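Local coordinates for protein cellulase (Bacillus sp. BG-CS10, PDB 5E09) that probably hydrolyses internal beta-1,4-glucosidic bonds of cellulose with a family 5 glycosidase domain, assisted by carbohydrate-binding modules, at residues N346-D352 / F427-D433; V120-Y124 / E169-A173; G54-I58 / L96-L100; T199-N205 / R255-F260; F447-F453 / G493-I497. The contacts are given in a common frame with arbitrary orientation. Residues are numbered along the deposited sequence.

Interaction 1. Residues N346-D352 / F427-D433; sequences NLIHVRD and FQLQNVD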
# COMPACT_ATOMS: atom_id res chain seq x y z
N ASN A 346 -16.83 6.98 7.00
CA ASN A 346 -16.37 8.36 7.13
C ASN A 346 -17.35 9.29 6.42
O ASN A 346 -17.08 10.48 6.24
CB ASN A 346 -14.96 8.54 6.58
CG ASN A 346 -14.93 8.57 5.06
OD1 ASN A 346 -15.57 7.75 4.40
ND2 ASN A 346 -14.18 9.51 4.50
N LEU A 347 -18.49 8.73 6.02
CA LEU A 347 -19.51 9.47 5.30
C LEU A 347 -20.82 9.52 6.08
O LEU A 347 -21.21 8.55 6.73
CB LEU A 347 -19.76 8.83 3.93
CG LEU A 347 -18.56 8.61 3.00
CD1 LEU A 347 -19.03 7.99 1.70
CD2 LEU A 347 -17.81 9.92 2.75
N ILE A 348 -21.50 10.66 5.99
CA ILE A 348 -22.86 10.81 6.47
C ILE A 348 -23.75 11.26 5.31
O ILE A 348 -23.60 12.37 4.81
CB ILE A 348 -22.96 11.85 7.59
CG1 ILE A 348 -22.11 11.43 8.79
CG2 ILE A 348 -24.42 12.05 8.00
CD1 ILE A 348 -22.02 12.50 9.85
N HIS A 349 -24.66 10.39 4.89
CA HIS A 349 -25.53 10.71 3.76
C HIS A 349 -26.87 11.27 4.19
O HIS A 349 -27.54 10.73 5.07
CB HIS A 349 -25.75 9.48 2.89
CG HIS A 349 -24.49 8.90 2.33
ND1 HIS A 349 -23.77 7.93 2.97
CD2 HIS A 349 -23.82 9.18 1.19
CE1 HIS A 349 -22.71 7.62 2.25
NE2 HIS A 349 -22.71 8.37 1.16
N VAL A 350 -27.26 12.36 3.55
CA VAL A 350 -28.58 12.94 3.73
C VAL A 350 -29.23 13.12 2.36
O VAL A 350 -28.67 13.76 1.48
CB VAL A 350 -28.51 14.28 4.47
CG1 VAL A 350 -29.85 15.00 4.42
CG2 VAL A 350 -28.06 14.07 5.92
N ARG A 351 -30.40 12.53 2.18
CA ARG A 351 -31.12 12.64 0.92
C ARG A 351 -31.68 14.05 0.74
O ARG A 351 -32.44 14.52 1.57
CB ARG A 351 -32.23 11.60 0.84
CG ARG A 351 -31.75 10.23 0.41
CD ARG A 351 -31.37 10.24 -1.07
NE ARG A 351 -32.55 10.22 -1.92
CZ ARG A 351 -32.88 9.21 -2.71
NH1 ARG A 351 -32.10 8.14 -2.78
NH2 ARG A 351 -33.98 9.28 -3.45
N ASP A 352 -31.30 14.71 -0.34
CA ASP A 352 -31.80 16.05 -0.63
C ASP A 352 -33.28 15.96 -0.99
O ASP A 352 -33.69 15.07 -1.74
CB ASP A 352 -31.00 16.70 -1.77
CG ASP A 352 -31.41 18.14 -2.02
OD1 ASP A 352 -31.18 19.00 -1.14
OD2 ASP A 352 -31.96 18.42 -3.11
N PHE A 427 -15.92 13.01 9.46
CA PHE A 427 -17.12 12.68 8.70
C PHE A 427 -17.36 13.68 7.58
O PHE A 427 -17.39 14.89 7.82
CB PHE A 427 -18.35 12.66 9.61
CG PHE A 427 -18.30 11.59 10.67
CD1 PHE A 427 -18.46 10.26 10.33
CD2 PHE A 427 -18.10 11.92 11.99
CE1 PHE A 427 -18.41 9.27 11.30
CE2 PHE A 427 -18.06 10.94 12.97
CZ PHE A 427 -18.21 9.62 12.62
N GLN A 428 -17.52 13.18 6.37
CA GLN A 428 -17.96 13.99 5.25
C GLN A 428 -19.49 13.98 5.21
O GLN A 428 -20.10 12.92 5.07
CB GLN A 428 -17.38 13.47 3.92
CG GLN A 428 -15.90 13.10 3.98
CD GLN A 428 -14.99 14.32 4.05
OE1 GLN A 428 -15.11 15.25 3.25
NE2 GLN A 428 -14.05 14.31 4.99
N LEU A 429 -20.10 15.15 5.35
CA LEU A 429 -21.55 15.26 5.31
C LEU A 429 -22.02 15.41 3.86
O LEU A 429 -21.97 16.49 3.29
CB LEU A 429 -22.03 16.44 6.17
CG LEU A 429 -23.52 16.74 6.26
CD1 LEU A 429 -24.33 15.50 6.59
CD2 LEU A 429 -23.77 17.83 7.30
N GLN A 430 -22.46 14.29 3.28
CA GLN A 430 -22.84 14.26 1.87
C GLN A 430 -24.33 14.50 1.64
O GLN A 430 -25.16 13.71 2.09
CB GLN A 430 -22.45 12.90 1.25
CG GLN A 430 -20.98 12.52 1.36
CD GLN A 430 -20.07 13.49 0.63
OE1 GLN A 430 -19.26 14.18 1.25
NE2 GLN A 430 -20.19 13.55 -0.69
N ASN A 431 -24.66 15.57 0.93
CA ASN A 431 -26.02 15.76 0.43
C ASN A 431 -26.17 15.01 -0.89
O ASN A 431 -25.57 15.40 -1.89
CB ASN A 431 -26.34 17.25 0.23
CG ASN A 431 -27.84 17.54 0.16
OD1 ASN A 431 -28.66 16.69 0.52
ND2 ASN A 431 -28.20 18.74 -0.30
N VAL A 432 -26.94 13.94 -0.90
CA VAL A 432 -27.05 13.15 -2.12
C VAL A 432 -28.44 13.14 -2.71
O VAL A 432 -29.44 13.42 -2.04
CB VAL A 432 -26.61 11.69 -1.89
CG1 VAL A 432 -25.17 11.64 -1.39
CG2 VAL A 432 -27.54 11.00 -0.91
N ASP A 433 -28.48 12.83 -4.00
CA ASP A 433 -29.69 12.42 -4.66
C ASP A 433 -29.40 11.06 -5.29
O ASP A 433 -28.24 10.63 -5.36
CB ASP A 433 -30.11 13.43 -5.72
CG ASP A 433 -31.60 13.69 -5.72
OD1 ASP A 433 -32.37 12.70 -5.67
OD2 ASP A 433 -31.99 14.87 -5.76
O HOH W 1 -13.08 11.77 5.98
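Six backbone hydrogen bonds join the parallel strands 347-351 and 427-432. Donors and acceptors alternate between the two strands: Q428 N to N346 O (2.7 Å), I348 N to Q428 O (2.8 Å), Q430 N to I348 O (2.7 Å), V350 N to Q430 O (2.9 Å), V432 N to V350 O (2.9 Å) and D352 N to V432 O (2.8 Å). L429 and N431 turn their backbone bonds to the other neighbour, strand 410-419. At the C-terminal end N431 ND2 donates to D352 OD1 (3.1 Å); that carboxylate oxygen also receives G407 N, and ND2 also reaches E408 O. At the other end a water accepts from both N346 ND2 and Q428 NE2 (2.9 Å each), while N346 OD1 is met by Q285. R351 lies too far from D433 for a salt bridge (NH2 to OD1 4.4 Å) and pairs instead with E520. I348 packs by CD1 on F427 CB (3.7 Å) and by CG2 on L429 CD1 (3.7 Å). This face is mostly apolar (I348, V350, L429), N431 being the polar exception; the opposite one is mixed (L347, H349, R351, Q428, Q430, V432). The main chain thus supplies most polar bonding, and side-chain amides fasten both ends.

Interaction 2. Residues V120-Y124 / E169-A173; sequences VMAKY and ELNTA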
# COMPACT_ATOMS: atom_id res chain seq x y z
N VAL A 120 24.75 -15.56 -13.27
CA VAL A 120 23.97 -14.88 -12.25
C VAL A 120 24.77 -14.74 -10.96
O VAL A 120 24.89 -13.64 -10.41
CB VAL A 120 22.64 -15.60 -11.97
CG1 VAL A 120 21.99 -15.05 -10.71
CG2 VAL A 120 21.71 -15.46 -13.17
N MSE A 121 25.34 -15.85 -10.50
CA MSE A 121 26.22 -15.81 -9.34
C MSE A 121 27.38 -14.84 -9.53
O MSE A 121 27.77 -14.13 -8.60
CB MSE A 121 26.77 -17.20 -9.03
CG MSE A 121 25.70 -18.18 -8.59
SE MSE A 121 24.78 -17.60 -6.97
CE MSE A 121 26.28 -17.76 -5.73
N ALA A 122 27.93 -14.80 -10.75
CA ALA A 122 29.03 -13.90 -11.04
C ALA A 122 28.63 -12.42 -10.88
O ALA A 122 29.33 -11.65 -10.21
CB ALA A 122 29.57 -14.15 -12.44
N LYS A 123 27.51 -12.04 -11.49
CA LYS A 123 27.03 -10.66 -11.44
C LYS A 123 26.65 -10.26 -10.02
O LYS A 123 26.96 -9.17 -9.57
CB LYS A 123 25.81 -10.46 -12.35
CG LYS A 123 26.07 -10.69 -13.81
CD LYS A 123 24.84 -10.34 -14.64
CE LYS A 123 24.50 -8.86 -14.53
NZ LYS A 123 23.38 -8.48 -15.44
N TYR A 124 25.94 -11.16 -9.34
CA TYR A 124 25.50 -10.96 -7.97
C TYR A 124 26.70 -10.72 -7.06
O TYR A 124 26.72 -9.79 -6.23
CB TYR A 124 24.70 -12.18 -7.52
CG TYR A 124 24.04 -12.09 -6.16
CD1 TYR A 124 22.88 -11.35 -5.98
CD2 TYR A 124 24.56 -12.78 -5.08
CE1 TYR A 124 22.27 -11.28 -4.73
CE2 TYR A 124 23.97 -12.72 -3.84
CZ TYR A 124 22.82 -11.97 -3.67
OH TYR A 124 22.23 -11.92 -2.43
N GLU A 169 21.40 -19.99 -1.36
CA GLU A 169 22.73 -19.76 -1.93
C GLU A 169 23.00 -18.28 -2.15
O GLU A 169 24.11 -17.81 -1.93
CB GLU A 169 22.89 -20.53 -3.25
CG GLU A 169 22.94 -22.04 -3.07
CD GLU A 169 22.58 -22.80 -4.34
OE1 GLU A 169 22.78 -22.26 -5.45
OE2 GLU A 169 22.09 -23.95 -4.23
N LEU A 170 21.98 -17.54 -2.60
CA LEU A 170 22.13 -16.10 -2.75
C LEU A 170 22.38 -15.43 -1.41
O LEU A 170 23.30 -14.61 -1.27
CB LEU A 170 20.88 -15.50 -3.41
CG LEU A 170 20.69 -15.78 -4.90
CD1 LEU A 170 19.40 -15.15 -5.36
CD2 LEU A 170 21.87 -15.26 -5.70
N ASN A 171 21.57 -15.79 -0.42
CA ASN A 171 21.68 -15.21 0.92
C ASN A 171 23.03 -15.52 1.55
O ASN A 171 23.67 -14.64 2.13
CB ASN A 171 20.53 -15.70 1.81
CG ASN A 171 19.21 -14.99 1.52
OD1 ASN A 171 19.21 -13.87 1.00
ND2 ASN A 171 18.10 -15.64 1.85
N THR A 172 23.48 -16.77 1.40
CA THR A 172 24.75 -17.23 1.96
C THR A 172 25.94 -16.55 1.28
O THR A 172 26.87 -16.06 1.95
CB THR A 172 24.89 -18.76 1.83
OG1 THR A 172 23.83 -19.38 2.56
CG2 THR A 172 26.21 -19.23 2.39
N ALA A 173 25.90 -16.49 -0.05
CA ALA A 173 26.95 -15.82 -0.81
C ALA A 173 27.06 -14.34 -0.41
O ALA A 173 28.16 -13.82 -0.17
CB ALA A 173 26.70 -15.95 -2.31
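V120 opens the segment with its CA-to-CB bond toward helix 161-181 but stops short of contact. M121, a selenomethionine, makes the first touch: its SE lies 3.9 Å from L170 CD2 and its CE 3.9 Å from A173 CB, so the bent side chain bridges two residues one turn apart on the partner helix. A122 and K123 face elsewhere, K123 making a cation-pi contact with W109. Y124, one turn after V120, brings the helices together most firmly. L170 CD2 sits 3.7 Å from the centroid of the Y124 ring and 9° off its normal, a CH-pi contact over the face, while Y124 OH donates a hydrogen bond to L170 O (3.1 Å). The tyrosine thus engages one leucine twice, its side chain by the ring face and its carbonyl by the hydroxyl, and its edge-to-face neighbour W128 continues the aromatic packing. The short axes stay 11.2 Å apart at 34°, a spacing that the long side chains span. Such side-by-side, roughly parallel helices, 117-134 and 161-181, belong to the outer helical layer of a TIM barrel.

Interaction 3. Residues G54-I58 / L96-L100; sequences GYKSI and LYVML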
# COMPACT_ATOMS: atom_id res chain seq x y z
N GLY A 54 8.98 12.60 11.17
CA GLY A 54 9.03 11.65 12.27
C GLY A 54 9.52 10.27 11.89
O GLY A 54 9.61 9.38 12.75
N TYR A 55 9.84 10.07 10.61
CA TYR A 55 10.39 8.80 10.15
C TYR A 55 11.82 8.64 10.62
O TYR A 55 12.62 9.58 10.52
CB TYR A 55 10.30 8.69 8.63
CG TYR A 55 8.91 8.36 8.15
CD1 TYR A 55 8.42 7.06 8.24
CD2 TYR A 55 8.07 9.35 7.64
CE1 TYR A 55 7.14 6.75 7.82
CE2 TYR A 55 6.79 9.05 7.22
CZ TYR A 55 6.33 7.75 7.31
OH TYR A 55 5.06 7.43 6.90
N LYS A 56 12.15 7.46 11.15
CA LYS A 56 13.48 7.24 11.72
C LYS A 56 14.35 6.31 10.88
O LYS A 56 15.49 6.00 11.26
CB LYS A 56 13.35 6.70 13.14
CG LYS A 56 12.77 7.70 14.12
CD LYS A 56 13.43 7.60 15.47
CE LYS A 56 13.38 6.18 16.00
NZ LYS A 56 14.09 6.09 17.30
N SER A 57 13.84 5.86 9.74
CA SER A 57 14.65 5.06 8.83
C SER A 57 14.12 5.12 7.42
O SER A 57 12.93 5.34 7.19
CB SER A 57 14.73 3.60 9.31
OG SER A 57 13.45 3.00 9.37
N ILE A 58 15.01 4.92 6.46
CA ILE A 58 14.62 5.01 5.07
C ILE A 58 15.18 3.82 4.30
O ILE A 58 16.34 3.43 4.48
CB ILE A 58 15.11 6.35 4.45
CG1 ILE A 58 14.72 6.44 2.97
CG2 ILE A 58 16.61 6.51 4.63
CD1 ILE A 58 15.19 7.71 2.30
N LEU A 96 19.15 9.13 10.22
CA LEU A 96 18.27 8.04 9.81
C LEU A 96 19.03 6.72 9.71
O LEU A 96 20.23 6.72 9.43
CB LEU A 96 17.61 8.35 8.46
CG LEU A 96 16.69 9.56 8.36
CD1 LEU A 96 16.33 9.83 6.90
CD2 LEU A 96 15.44 9.31 9.19
N TYR A 97 18.34 5.61 9.95
CA TYR A 97 18.85 4.31 9.54
C TYR A 97 18.56 4.16 8.05
O TYR A 97 17.53 4.66 7.58
CB TYR A 97 18.21 3.17 10.32
CG TYR A 97 18.55 3.12 11.80
CD1 TYR A 97 17.83 3.88 12.72
CD2 TYR A 97 19.54 2.28 12.27
CE1 TYR A 97 18.12 3.82 14.08
CE2 TYR A 97 19.84 2.21 13.63
CZ TYR A 97 19.12 2.98 14.52
OH TYR A 97 19.42 2.91 15.87
N VAL A 98 19.44 3.48 7.33
CA VAL A 98 19.27 3.28 5.89
C VAL A 98 19.36 1.80 5.52
O VAL A 98 20.23 1.09 6.02
CB VAL A 98 20.32 4.07 5.08
CG1 VAL A 98 20.12 3.86 3.58
CG2 VAL A 98 20.24 5.54 5.43
N MSE A 99 18.46 1.33 4.66
CA MSE A 99 18.53 -0.02 4.11
C MSE A 99 18.78 0.06 2.60
O MSE A 99 18.04 0.75 1.89
CB MSE A 99 17.25 -0.82 4.40
CG MSE A 99 17.27 -2.23 3.80
SE MSE A 99 15.66 -3.32 4.09
CE MSE A 99 15.36 -2.87 5.98
N LEU A 100 19.82 -0.62 2.13
CA LEU A 100 20.17 -0.61 0.71
C LEU A 100 20.10 -2.02 0.10
O LEU A 100 20.52 -2.99 0.75
CB LEU A 100 21.58 -0.03 0.52
CG LEU A 100 22.12 0.02 -0.90
CD1 LEU A 100 21.36 1.04 -1.72
CD2 LEU A 100 23.61 0.31 -0.92
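Three main-chain hydrogen bonds set the parallel pairing: I58 N to Y97 O (2.8 Å), M99 N to I58 O (3.0 Å) and Y97 N to K56 O (3.2 Å). S57 pairs with Y97 and I58 with V98, and CA-H...O contacts from S57 CA to Y97 O (3.2 Å) and from V98 CA to I58 O (3.3 Å) fill in between. The polar side chains look beyond the pair: K56 forms a salt bridge with D16, Y97 OH bonds to the same aspartate, and S57 OG reaches M17 O. On the face of S57 and Y97 their CB atoms stand 3.6 Å apart. On the face of I58 and V98, I58 CG2 meets V98 CG2 at 3.8 Å, and L96, just before the strand, adds CD1 at 4.0 Å from I58 CG2, while L96 CD2 presses on the backbone at Y55 O (3.1 Å). Helices 44-52 and 78-93 cover this side, with A91 touching I58, L96 and V98. Just ahead, G54 ends helix 44-52 in a Schellman motif, its positive phi (104°) turning the chain toward the strand that begins at S57. Strands 57-60 and 97-100, joined through helix 78-93, form a beta-alpha-beta unit, neighbouring staves of the family 5 TIM barrel.

Interaction 4. Residues T199-N205 / R255-F260; sequences TSQDLLN and RVHNTF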
# COMPACT_ATOMS: atom_id res chain seq x y z
N THR A 199 4.81 -14.70 3.35
CA THR A 199 4.71 -15.03 4.77
C THR A 199 4.16 -16.42 5.08
O THR A 199 3.74 -16.68 6.20
CB THR A 199 3.83 -13.99 5.50
OG1 THR A 199 2.49 -14.05 5.00
CG2 THR A 199 4.39 -12.59 5.30
N SER A 200 4.16 -17.31 4.09
CA SER A 200 3.78 -18.70 4.32
C SER A 200 4.69 -19.34 5.37
O SER A 200 5.89 -19.05 5.42
CB SER A 200 3.83 -19.51 3.03
OG SER A 200 3.00 -18.92 2.04
N GLN A 201 4.12 -20.20 6.20
CA GLN A 201 4.89 -20.83 7.28
C GLN A 201 6.14 -21.53 6.75
O GLN A 201 7.19 -21.50 7.40
CB GLN A 201 4.02 -21.81 8.06
CG GLN A 201 4.67 -22.35 9.32
CD GLN A 201 5.19 -21.25 10.23
OE1 GLN A 201 4.43 -20.42 10.73
NE2 GLN A 201 6.51 -21.24 10.44
N ASP A 202 6.05 -22.15 5.58
CA ASP A 202 7.20 -22.88 5.04
C ASP A 202 8.33 -21.94 4.63
O ASP A 202 9.51 -22.21 4.91
CB ASP A 202 6.79 -23.75 3.85
CG ASP A 202 7.95 -24.56 3.31
OD1 ASP A 202 8.48 -25.42 4.05
OD2 ASP A 202 8.34 -24.34 2.14
N LEU A 203 7.97 -20.84 3.98
CA LEU A 203 8.95 -19.82 3.61
C LEU A 203 9.61 -19.23 4.86
O LEU A 203 10.83 -19.07 4.93
CB LEU A 203 8.28 -18.74 2.77
CG LEU A 203 7.48 -19.26 1.58
CD1 LEU A 203 6.84 -18.13 0.81
CD2 LEU A 203 8.35 -20.10 0.66
N LEU A 204 8.78 -18.92 5.86
CA LEU A 204 9.29 -18.41 7.13
C LEU A 204 10.30 -19.38 7.73
O LEU A 204 11.39 -18.98 8.14
CB LEU A 204 8.14 -18.16 8.11
CG LEU A 204 7.12 -17.09 7.71
CD1 LEU A 204 6.01 -16.99 8.75
CD2 LEU A 204 7.80 -15.74 7.49
N ASN A 205 9.93 -20.66 7.76
CA ASN A 205 10.79 -21.70 8.30
C ASN A 205 12.12 -21.79 7.58
O ASN A 205 13.15 -21.95 8.22
CB ASN A 205 10.09 -23.06 8.25
CG ASN A 205 8.99 -23.18 9.28
OD1 ASN A 205 9.04 -22.54 10.33
ND2 ASN A 205 7.99 -24.00 8.99
N ARG A 255 2.07 -15.63 12.77
CA ARG A 255 3.10 -16.62 12.46
C ARG A 255 4.45 -15.95 12.22
O ARG A 255 5.50 -16.54 12.52
CB ARG A 255 2.69 -17.50 11.27
CG ARG A 255 2.40 -16.79 9.99
CD ARG A 255 2.13 -17.80 8.89
NE ARG A 255 1.74 -17.12 7.66
CZ ARG A 255 0.50 -16.79 7.35
NH1 ARG A 255 -0.49 -17.09 8.18
NH2 ARG A 255 0.24 -16.17 6.21
N VAL A 256 4.46 -14.71 11.72
CA VAL A 256 5.73 -13.99 11.63
C VAL A 256 6.34 -13.81 13.03
O VAL A 256 7.54 -14.00 13.23
CB VAL A 256 5.59 -12.60 10.96
CG1 VAL A 256 6.86 -11.78 11.13
CG2 VAL A 256 5.24 -12.76 9.49
N HIS A 257 5.50 -13.48 13.99
CA HIS A 257 5.96 -13.27 15.36
C HIS A 257 6.46 -14.57 16.00
O HIS A 257 7.53 -14.59 16.61
CB HIS A 257 4.84 -12.67 16.21
CG HIS A 257 5.20 -12.48 17.64
ND1 HIS A 257 5.85 -11.35 18.10
CD2 HIS A 257 5.01 -13.27 18.72
CE1 HIS A 257 6.05 -11.46 19.41
NE2 HIS A 257 5.54 -12.61 19.81
N ASN A 258 5.69 -15.64 15.85
CA ASN A 258 6.07 -16.93 16.42
C ASN A 258 7.38 -17.45 15.85
O ASN A 258 8.23 -17.98 16.59
CB ASN A 258 4.98 -17.97 16.19
CG ASN A 258 3.66 -17.57 16.82
OD1 ASN A 258 3.62 -16.81 17.79
ND2 ASN A 258 2.57 -18.08 16.26
N THR A 259 7.56 -17.31 14.54
CA THR A 259 8.75 -17.87 13.91
C THR A 259 10.02 -17.08 14.22
O THR A 259 11.06 -17.66 14.51
CB THR A 259 8.58 -17.97 12.39
OG1 THR A 259 7.43 -18.78 12.11
CG2 THR A 259 9.81 -18.60 11.75
N PHE A 260 9.95 -15.75 14.17
CA PHE A 260 11.15 -14.94 14.30
C PHE A 260 11.23 -14.11 15.59
O PHE A 260 12.14 -14.30 16.41
CB PHE A 260 11.28 -14.00 13.11
CG PHE A 260 11.49 -14.70 11.80
CD1 PHE A 260 12.69 -15.33 11.52
CD2 PHE A 260 10.49 -14.72 10.85
CE1 PHE A 260 12.89 -15.98 10.32
CE2 PHE A 260 10.68 -15.36 9.63
CZ PHE A 260 11.88 -15.99 9.37
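R255 reaches across to the turn ahead of helix 201-214: its NE donates to T199 O at 2.5 Å, a very short bond, and its NH2 makes a weak one to T199 OG1 (3.3 Å). The aliphatic part of R255 lies against L204, R255 CG to L204 CD1 3.8 Å. V256 adds a looser apolar touch, its CG2 4.3 Å from T199 CG2 and 4.4 Å from L204 CD1. H257 and N258 make no contact, and T259, a turn after R255, resumes it. T259 OG1 accepts from Q201 NE2 (3.1 Å) and donates to R255 O (3.0 Å), while Q201 NE2 is also bonded to N205 OD1 (2.8 Å), giving a polar chain along one border. F260 then closes the pocket, CE2 lying 3.6 Å from L204 CD2. L204 is thus a knob in the hole formed by R255, V256, T259 and F260. Knob-into-hole packing at 27° and 10.2 Å between the short axes joins helices 201-214 and 243-261, neighbours in the outer layer of the TIM barrel.

Interaction 5. Residues F447-F453 / G493-I497; sequences FAIPAHF and GEIVI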
# COMPACT_ATOMS: atom_id res chain seq x y z
N PHE A 447 -15.19 3.89 -24.39
CA PHE A 447 -16.54 3.82 -23.85
C PHE A 447 -16.68 4.47 -22.47
O PHE A 447 -15.97 4.12 -21.52
CB PHE A 447 -17.02 2.37 -23.79
CG PHE A 447 -18.50 2.24 -23.61
CD1 PHE A 447 -19.36 2.28 -24.70
CD2 PHE A 447 -19.05 2.11 -22.34
CE1 PHE A 447 -20.73 2.17 -24.53
CE2 PHE A 447 -20.41 2.01 -22.16
CZ PHE A 447 -21.26 2.03 -23.26
N ALA A 448 -17.61 5.41 -22.37
CA ALA A 448 -17.93 6.04 -21.10
C ALA A 448 -19.42 6.32 -20.98
O ALA A 448 -20.02 6.91 -21.88
CB ALA A 448 -17.13 7.32 -20.93
N ILE A 449 -20.01 5.88 -19.88
CA ILE A 449 -21.40 6.18 -19.55
C ILE A 449 -21.53 7.54 -18.91
O ILE A 449 -20.96 7.78 -17.84
CB ILE A 449 -21.96 5.13 -18.58
CG1 ILE A 449 -21.74 3.72 -19.14
CG2 ILE A 449 -23.43 5.41 -18.29
CD1 ILE A 449 -21.83 2.63 -18.10
N PRO A 450 -22.27 8.46 -19.55
CA PRO A 450 -22.54 9.75 -18.90
C PRO A 450 -23.24 9.53 -17.56
O PRO A 450 -24.19 8.75 -17.48
CB PRO A 450 -23.45 10.46 -19.90
CG PRO A 450 -23.13 9.83 -21.22
CD PRO A 450 -22.82 8.39 -20.91
N ALA A 451 -22.74 10.18 -16.52
CA ALA A 451 -23.20 9.89 -15.17
C ALA A 451 -23.56 11.14 -14.40
O ALA A 451 -22.82 12.12 -14.40
CB ALA A 451 -22.14 9.10 -14.42
N HIS A 452 -24.71 11.10 -13.74
CA HIS A 452 -25.07 12.12 -12.77
C HIS A 452 -24.88 11.52 -11.39
O HIS A 452 -25.76 10.83 -10.88
CB HIS A 452 -26.51 12.60 -12.98
CG HIS A 452 -26.76 13.21 -14.32
ND1 HIS A 452 -26.32 14.47 -14.66
CD2 HIS A 452 -27.42 12.73 -15.41
CE1 HIS A 452 -26.68 14.74 -15.90
NE2 HIS A 452 -27.35 13.71 -16.38
N PHE A 453 -23.71 11.77 -10.81
CA PHE A 453 -23.34 11.15 -9.55
C PHE A 453 -24.17 11.69 -8.38
O PHE A 453 -24.40 10.98 -7.39
CB PHE A 453 -21.84 11.34 -9.27
CG PHE A 453 -20.95 10.58 -10.22
CD1 PHE A 453 -20.83 9.20 -10.11
CD2 PHE A 453 -20.24 11.23 -11.21
CE1 PHE A 453 -20.02 8.49 -10.98
CE2 PHE A 453 -19.42 10.53 -12.08
CZ PHE A 453 -19.31 9.15 -11.97
N GLY A 493 -17.93 13.80 -15.06
CA GLY A 493 -19.27 13.27 -14.96
C GLY A 493 -19.51 12.03 -15.80
O GLY A 493 -20.47 11.98 -16.57
N GLU A 494 -18.64 11.02 -15.66
CA GLU A 494 -18.81 9.80 -16.45
C GLU A 494 -18.22 8.58 -15.77
O GLU A 494 -17.41 8.71 -14.86
CB GLU A 494 -18.18 9.98 -17.84
CG GLU A 494 -16.67 10.22 -17.79
CD GLU A 494 -16.07 10.49 -19.16
OE1 GLU A 494 -16.83 10.72 -20.13
OE2 GLU A 494 -14.82 10.46 -19.27
N ILE A 495 -18.63 7.40 -16.20
CA ILE A 495 -18.00 6.16 -15.78
C ILE A 495 -17.40 5.47 -17.00
O ILE A 495 -18.12 5.05 -17.90
CB ILE A 495 -18.98 5.20 -15.08
CG1 ILE A 495 -19.56 5.85 -13.82
CG2 ILE A 495 -18.26 3.91 -14.72
CD1 ILE A 495 -20.63 5.01 -13.15
N VAL A 496 -16.08 5.35 -17.02
CA VAL A 496 -15.38 4.70 -18.12
C VAL A 496 -15.46 3.18 -17.99
O VAL A 496 -15.26 2.64 -16.91
CB VAL A 496 -13.90 5.14 -18.18
CG1 VAL A 496 -13.15 4.36 -19.26
CG2 VAL A 496 -13.79 6.63 -18.43
N ILE A 497 -15.76 2.50 -19.09
CA ILE A 497 -15.62 1.05 -19.14
C ILE A 497 -14.43 0.72 -20.06
O ILE A 497 -14.44 1.09 -21.24
CB ILE A 497 -16.89 0.36 -19.65
CG1 ILE A 497 -18.12 0.88 -18.89
CG2 ILE A 497 -16.77 -1.15 -19.48
CD1 ILE A 497 -18.15 0.45 -17.43
O HOH W 2 -13.13 1.86 -23.31
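A G1 beta bulge starts strand 494-497: G493 and E494 together face V489 of the neighbouring strand 486-489, and G493 adopts a positive phi (53°) that glycine tolerates well. G493 still serves the pairing with strand 447-452, accepting A451 N at its O (2.9 Å). The antiparallel register continues from there. I449 and I495 form a hydrogen-bonded pair, with I449 N to I495 O and I495 N to I449 O both 2.9 Å, flanked by the non-hydrogen-bonded pairs P450-E494 and A448-V496. P450, which has no amide hydrogen, occupies a position where none is needed toward this partner. Farther on, I497 N donates to F447 O (2.9 Å), and a water links F447 N (3.1 Å) to I497 O (2.6 Å). F447, I449, I495 and I497 share the buried face: F447 CD2 lies 3.8 Å from I497 CG1, and I449 CD1 4.2 Å from that same atom. F453 folds back at the end, its CZ 3.8 Å from I495 CG1, and V458 and M461 of strand 458-465 pack against isoleucines from across the core. Such paired antiparallel strands with a hydrophobic inner face are typical of a beta-sandwich, here within the family 46 carbohydrate-binding module.

How the interactions relate
From the N terminus, interaction 3 comes first, closing a 37-residue loop through helix 78-93 and pairing two neighbouring barrel strands. Interaction 2 follows, joining helices 117-134 and 161-181 across a link that includes strand 142-145, and interaction 4 joins helices 201-214 and 243-261 across a link that includes strand 219-225 and helix 229-232; all three lie within the family 5 barrel domain. Interaction 1 closes the 74-residue loop of the X2 module by pairing its edge strand 347-351 with strand 425-432. Interaction 5 then pairs strands in the last module. The five loops run in series, neither nesting nor crossing. Interactions 1 and 5 come within about 4 Å at their nearest atoms without touching, whereas interactions 1 and 2 have centres about 57 Å apart.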